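Local coordinates for transglutaminase-like domain-containing protein (PDB 4XZ7) that acts as a transglutaminase and antiphagocytic virulence factor of Streptococcus suis, probably cross-linking proteins through a papain-like transglutaminase core, at residues F191-I202 with T270-L278. Sequence-based numbering, arbitrary orientation.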
ATOM      1  N   PHE B 191      -5.488  10.095 -18.348  1.00 24.11           N
ATOM      2  CA  PHE B 191      -4.376  10.078 -19.293  1.00 24.52           C
ATOM      3  C   PHE B 191      -4.424  11.292 -20.222  1.00 36.91           C
ATOM      4  O   PHE B 191      -3.397  11.943 -20.477  1.00 34.36           O
ATOM      5  CB  PHE B 191      -4.372   8.783 -20.112  1.00 24.94           C
ATOM      6  CG  PHE B 191      -3.176   8.643 -21.021  1.00 30.11           C
ATOM      7  CD1 PHE B 191      -1.998   8.089 -20.553  1.00 27.82           C
ATOM      8  CD2 PHE B 191      -3.226   9.084 -22.342  1.00 26.43           C
ATOM      9  CE1 PHE B 191      -0.890   7.960 -21.381  1.00 29.59           C
ATOM     10  CE2 PHE B 191      -2.127   8.966 -23.176  1.00 34.64           C
ATOM     11  CZ  PHE B 191      -0.952   8.403 -22.696  1.00 34.34           C
ATOM     12  N   ILE B 192      -5.615  11.600 -20.724  1.00 39.11           N
ATOM     13  CA  ILE B 192      -5.806  12.787 -21.545  1.00 35.57           C
ATOM     14  C   ILE B 192      -5.495  14.070 -20.756  1.00 35.43           C
ATOM     15  O   ILE B 192      -4.873  14.991 -21.291  1.00 33.67           O
ATOM     16  CB  ILE B 192      -7.233  12.840 -22.104  1.00 37.44           C
ATOM     17  CG1 ILE B 192      -7.446  11.659 -23.055  1.00 38.22           C
ATOM     18  CG2 ILE B 192      -7.473  14.150 -22.836  1.00 29.71           C
ATOM     19  CD1 ILE B 192      -8.899  11.340 -23.316  1.00 37.92           C
ATOM     20  N   ALA B 193      -5.887  14.133 -19.483  1.00 26.26           N
ATOM     21  CA  ALA B 193      -5.586  15.343 -18.707  1.00 31.75           C
ATOM     22  C   ALA B 193      -4.071  15.495 -18.496  1.00 37.73           C
ATOM     23  O   ALA B 193      -3.522  16.601 -18.554  1.00 42.87           O
ATOM     24  CB  ALA B 193      -6.317  15.327 -17.375  1.00 25.07           C
ATOM     25  N   ASN B 194      -3.392  14.375 -18.278  1.00 34.10           N
ATOM     26  CA  ASN B 194      -1.936  14.402 -18.233  1.00 30.19           C
ATOM     27  C   ASN B 194      -1.305  14.881 -19.549  1.00 30.37           C
ATOM     28  O   ASN B 194      -0.344  15.662 -19.538  1.00 34.61           O
ATOM     29  CB  ASN B 194      -1.389  13.029 -17.865  1.00 27.83           C
ATOM     30  CG  ASN B 194       0.033  13.099 -17.356  1.00 29.95           C
ATOM     31  OD1 ASN B 194       0.300  13.721 -16.334  1.00 27.22           O
ATOM     32  ND2 ASN B 194       0.957  12.483 -18.081  1.00 33.65           N
ATOM     33  N   ASP B 195      -1.842  14.417 -20.679  1.00 33.58           N
ATOM     34  CA  ASP B 195      -1.382  14.872 -21.988  1.00 31.37           C
ATOM     35  C   ASP B 195      -1.584  16.372 -22.123  1.00 36.90           C
ATOM     36  O   ASP B 195      -0.822  17.067 -22.825  1.00 38.08           O
ATOM     37  CB  ASP B 195      -2.119  14.152 -23.115  1.00 32.71           C
ATOM     38  CG  ASP B 195      -1.352  12.961 -23.646  1.00 37.42           C
ATOM     39  OD1 ASP B 195      -0.287  12.624 -23.078  1.00 35.14           O
ATOM     40  OD2 ASP B 195      -1.825  12.352 -24.628  1.00 43.82           O
ATOM     41  N   ASP B 196      -2.606  16.881 -21.442  1.00 36.29           N
ATOM     42  CA  ASP B 196      -2.814  18.322 -21.447  1.00 41.94           C
ATOM     43  C   ASP B 196      -1.730  19.024 -20.643  1.00 35.46           C
ATOM     44  O   ASP B 196      -1.181  20.030 -21.090  1.00 36.93           O
ATOM     45  CB  ASP B 196      -4.192  18.699 -20.905  1.00 39.62           C
ATOM     46  CG  ASP B 196      -4.535  20.155 -21.181  1.00 45.52           C
ATOM     47  OD1 ASP B 196      -4.785  20.498 -22.366  1.00 45.80           O
ATOM     48  OD2 ASP B 196      -4.534  20.952 -20.217  1.00 47.20           O
ATOM     49  N   LEU B 197      -1.430  18.496 -19.459  1.00 31.86           N
ATOM     50  CA  LEU B 197      -0.318  19.007 -18.651  1.00 31.21           C
ATOM     51  C   LEU B 197       1.008  19.058 -19.428  1.00 30.87           C
ATOM     52  O   LEU B 197       1.777  20.024 -19.314  1.00 37.57           O
ATOM     53  CB  LEU B 197      -0.160  18.151 -17.398  1.00 35.95           C
ATOM     54  CG  LEU B 197      -0.725  18.656 -16.067  1.00 34.87           C
ATOM     55  CD1 LEU B 197      -1.751  19.725 -16.244  1.00 32.30           C
ATOM     56  CD2 LEU B 197      -1.311  17.490 -15.269  1.00 29.88           C
ATOM     57  N   ILE B 198       1.264  18.029 -20.231  1.00 26.52           N
ATOM     58  CA  ILE B 198       2.470  17.984 -21.053  1.00 26.98           C
ATOM     59  C   ILE B 198       2.439  19.061 -22.121  1.00 47.68           C
ATOM     60  O   ILE B 198       3.438  19.755 -22.338  1.00 45.17           O
ATOM     61  CB  ILE B 198       2.639  16.614 -21.720  1.00 37.11           C
ATOM     62  CG1 ILE B 198       2.859  15.546 -20.647  1.00 31.79           C
ATOM     63  CG2 ILE B 198       3.800  16.626 -22.678  1.00 27.55           C
ATOM     64  CD1 ILE B 198       2.759  14.164 -21.187  1.00 33.63           C
ATOM     65  N   HIS B 199       1.287  19.190 -22.784  1.00 44.89           N
ATOM     66  CA  HIS B 199       1.072  20.236 -23.782  1.00 38.79           C
ATOM     67  C   HIS B 199       1.398  21.604 -23.186  1.00 34.57           C
ATOM     68  O   HIS B 199       2.094  22.417 -23.803  1.00 33.45           O
ATOM     69  CB  HIS B 199      -0.374  20.207 -24.291  1.00 45.02           C
ATOM     70  CG  HIS B 199      -0.553  20.788 -25.661  1.00 55.20           C
ATOM     71  ND1 HIS B 199      -0.348  22.122 -25.940  1.00 59.02           N
ATOM     72  CD2 HIS B 199      -0.937  20.215 -26.827  1.00 59.29           C
ATOM     73  CE1 HIS B 199      -0.585  22.346 -27.220  1.00 57.45           C
ATOM     74  NE2 HIS B 199      -0.947  21.206 -27.779  1.00 61.84           N
ATOM     75  N   LYS B 200       0.912  21.850 -21.977  1.00 38.63           N
ATOM     76  CA  LYS B 200       1.194  23.112 -21.307  1.00 40.49           C
ATOM     77  C   LYS B 200       2.681  23.274 -21.005  1.00 45.23           C
ATOM     78  O   LYS B 200       3.212  24.385 -21.107  1.00 35.39           O
ATOM     79  CB  LYS B 200       0.375  23.229 -20.024  1.00 39.56           C
ATOM     80  CG  LYS B 200      -1.030  23.773 -20.257  1.00 46.17           C
ATOM     81  CD  LYS B 200      -1.912  23.636 -19.023  1.00 49.15           C
ATOM     82  CE  LYS B 200      -3.316  24.146 -19.309  1.00 62.55           C
ATOM     83  NZ  LYS B 200      -4.224  23.940 -18.146  1.00 68.25           N
ATOM     84  N   LEU B 201       3.365  22.186 -20.635  1.00 42.80           N
ATOM     85  CA  LEU B 201       4.821  22.296 -20.459  1.00 40.76           C
ATOM     86  C   LEU B 201       5.477  22.692 -21.786  1.00 37.98           C
ATOM     87  O   LEU B 201       6.419  23.479 -21.805  1.00 39.80           O
ATOM     88  CB  LEU B 201       5.440  20.994 -19.933  1.00 30.06           C
ATOM     89  CG  LEU B 201       5.072  20.558 -18.517  1.00 35.70           C
ATOM     90  CD1 LEU B 201       5.680  19.200 -18.201  1.00 35.34           C
ATOM     91  CD2 LEU B 201       5.539  21.599 -17.506  1.00 32.37           C
ATOM     92  N   ILE B 202       4.962  22.151 -22.889  1.00 36.00           N
ATOM     93  CA  ILE B 202       5.503  22.426 -24.211  1.00 42.29           C
ATOM     94  C   ILE B 202       5.316  23.894 -24.566  1.00 44.79           C
ATOM     95  O   ILE B 202       6.240  24.546 -25.062  1.00 43.48           O
ATOM     96  CB  ILE B 202       4.841  21.552 -25.295  1.00 38.73           C
ATOM     97  CG1 ILE B 202       5.260  20.099 -25.124  1.00 32.91           C
ATOM     98  CG2 ILE B 202       5.227  22.037 -26.679  1.00 33.28           C
ATOM     99  CD1 ILE B 202       4.707  19.173 -26.172  1.00 34.05           C
ATOM    100  N   THR B 270       8.234  11.894 -19.501  1.00 25.55           N
ATOM    101  CA  THR B 270       7.555  13.125 -19.878  1.00 27.24           C
ATOM    102  C   THR B 270       8.202  13.731 -21.129  1.00 28.41           C
ATOM    103  O   THR B 270       7.510  14.218 -22.022  1.00 33.44           O
ATOM    104  CB  THR B 270       7.586  14.146 -18.735  1.00 29.53           C
ATOM    105  OG1 THR B 270       6.889  13.602 -17.618  1.00 26.17           O
ATOM    106  CG2 THR B 270       6.913  15.469 -19.153  1.00 28.62           C
ATOM    107  N   ALA B 271       9.527  13.682 -21.191  1.00 25.29           N
ATOM    108  CA  ALA B 271      10.230  14.223 -22.347  1.00 28.84           C
ATOM    109  C   ALA B 271       9.926  13.420 -23.610  1.00 28.65           C
ATOM    110  O   ALA B 271       9.708  13.994 -24.665  1.00 29.04           O
ATOM    111  CB  ALA B 271      11.735  14.270 -22.097  1.00 26.23           C
ATOM    112  N   ALA B 272       9.910  12.093 -23.504  1.00 29.57           N
ATOM    113  CA  ALA B 272       9.671  11.260 -24.677  1.00 27.30           C
ATOM    114  C   ALA B 272       8.275  11.533 -25.201  1.00 35.02           C
ATOM    115  O   ALA B 272       8.085  11.708 -26.420  1.00 30.23           O
ATOM    116  CB  ALA B 272       9.849   9.788 -24.358  1.00 30.14           C
ATOM    117  N   ARG B 273       7.306  11.589 -24.280  1.00 27.07           N
ATOM    118  CA  ARG B 273       5.927  11.889 -24.674  1.00 34.64           C
ATOM    119  C   ARG B 273       5.867  13.240 -25.383  1.00 34.81           C
ATOM    120  O   ARG B 273       5.332  13.338 -26.489  1.00 34.41           O
ATOM    121  CB  ARG B 273       4.985  11.884 -23.468  1.00 35.64           C
ATOM    122  CG  ARG B 273       3.519  12.020 -23.831  1.00 40.15           C
ATOM    123  CD  ARG B 273       2.956  10.733 -24.430  1.00 38.56           C
ATOM    124  NE  ARG B 273       1.525  10.847 -24.702  1.00 27.80           N
ATOM    125  CZ  ARG B 273       0.860  10.032 -25.510  1.00 28.38           C
ATOM    126  NH1 ARG B 273       1.492   9.036 -26.115  1.00 32.23           N
ATOM    127  NH2 ARG B 273      -0.434  10.210 -25.721  1.00 28.82           N
ATOM    128  N   ALA B 274       6.435  14.267 -24.757  1.00 28.23           N
ATOM    129  CA  ALA B 274       6.480  15.613 -25.346  1.00 29.14           C
ATOM    130  C   ALA B 274       7.142  15.675 -26.734  1.00 36.30           C
ATOM    131  O   ALA B 274       6.678  16.390 -27.617  1.00 35.28           O
ATOM    132  CB  ALA B 274       7.192  16.549 -24.405  1.00 32.49           C
ATOM    133  N   PHE B 275       8.234  14.941 -26.918  1.00 30.16           N
ATOM    134  CA  PHE B 275       8.959  14.953 -28.181  1.00 36.01           C
ATOM    135  C   PHE B 275       8.167  14.280 -29.295  1.00 42.30           C
ATOM    136  O   PHE B 275       8.243  14.688 -30.455  1.00 41.55           O
ATOM    137  CB  PHE B 275      10.316  14.269 -28.025  1.00 30.87           C
ATOM    138  CG  PHE B 275      11.282  15.033 -27.155  1.00 40.20           C
ATOM    139  CD1 PHE B 275      11.181  16.411 -27.031  1.00 43.81           C
ATOM    140  CD2 PHE B 275      12.284  14.375 -26.463  1.00 29.67           C
ATOM    141  CE1 PHE B 275      12.074  17.123 -26.234  1.00 40.75           C
ATOM    142  CE2 PHE B 275      13.182  15.081 -25.657  1.00 33.07           C
ATOM    143  CZ  PHE B 275      13.072  16.454 -25.544  1.00 33.26           C
ATOM    144  N   ASN B 276       7.428  13.230 -28.944  1.00 38.80           N
ATOM    145  CA  ASN B 276       6.591  12.562 -29.929  1.00 32.79           C
ATOM    146  C   ASN B 276       5.485  13.517 -30.360  1.00 40.43           C
ATOM    147  O   ASN B 276       5.171  13.601 -31.546  1.00 47.27           O
ATOM    148  CB  ASN B 276       6.020  11.249 -29.388  1.00 31.39           C
ATOM    149  CG  ASN B 276       7.028  10.114 -29.431  1.00 35.69           C
ATOM    150  OD1 ASN B 276       7.832  10.026 -30.353  1.00 31.89           O
ATOM    151  ND2 ASN B 276       7.004   9.250 -28.416  1.00 30.07           N
ATOM    152  N   MET B 277       4.911  14.250 -29.409  1.00 32.34           N
ATOM    153  CA  MET B 277       3.939  15.279 -29.751  1.00 35.97           C
ATOM    154  C   MET B 277       4.532  16.301 -30.728  1.00 48.96           C
ATOM    155  O   MET B 277       3.858  16.752 -31.654  1.00 52.02           O
ATOM    156  CB  MET B 277       3.441  15.988 -28.495  1.00 32.28           C
ATOM    157  CG  MET B 277       2.490  15.152 -27.639  1.00 31.34           C
ATOM    158  SD  MET B 277       2.021  15.964 -26.104  1.00 39.94           S
ATOM    159  CE  MET B 277       1.268  17.471 -26.709  1.00 69.76           C
ATOM    160  N   LEU B 278       5.800  16.649 -30.523  1.00 45.42           N
ATOM    161  CA  LEU B 278       6.465  17.677 -31.317  1.00 40.17           C
ATOM    162  C   LEU B 278       6.984  17.157 -32.653  1.00 40.10           C
ATOM    163  O   LEU B 278       7.678  17.865 -33.373  1.00 50.71           O
ATOM    164  CB  LEU B 278       7.625  18.280 -30.519  1.00 43.72           C
ATOM    165  CG  LEU B 278       7.275  19.145 -29.308  1.00 40.11           C
ATOM    166  CD1 LEU B 278       8.496  19.367 -28.411  1.00 39.29           C
ATOM    167  CD2 LEU B 278       6.684  20.472 -29.763  1.00 35.12           C
TER
HETATM  168  O   HOH W   1       4.343  12.673 -18.375  1.00 25.91           O
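Arg273 and Asp195 form a buried two-pronged salt bridge, NE and NH2 each taking one carboxylate oxygen. Arg273 NE donates to Asp195 OD1 at 3.0 Å, while its NH2 reaches the syn lone pair of Asp195 OD2 at 2.8 Å along a nearly straight bond (174°). The two flat groups are close to coplanar, and CG of Arg273, anti to the backbone N (chi1 -173°), starts a chain that bends at chi2. Phe191 lays its CZ over one face of the guanidinium, while Arg273 NH2 lies at the edge of the phenyl ring, 3.3 Å from Phe191 CE2, the two planes being steeply inclined. The carbonyls of Leu374 and Phe376 take further guanidinium hydrogens and Asn377 ND2 binds OD2.

The apolar half centres on Ile198, a knob in the hole formed by Thr270, Arg273, Ala274 and Met277. Ile198 CD1 lies against Arg273 CG at 3.5 Å, and its CG2 meets Ala274 CB at 3.8 Å. Met277, curled at chi3, brings CE to 3.5 Å from CD2 of His199 and also touches CD1 of Ile202. Beyond it, Ile202 CG2 and Leu278 CD2 meet tip to tip.

The segments 191-202 and 270-277 cross at -76°, their axes 10.0 Å apart at closest approach. Helix 264-277 also packs on strand 282-288 through Ala272 and Phe275, consistent with the helix-against-sheet core of the papain-like transglutaminase fold.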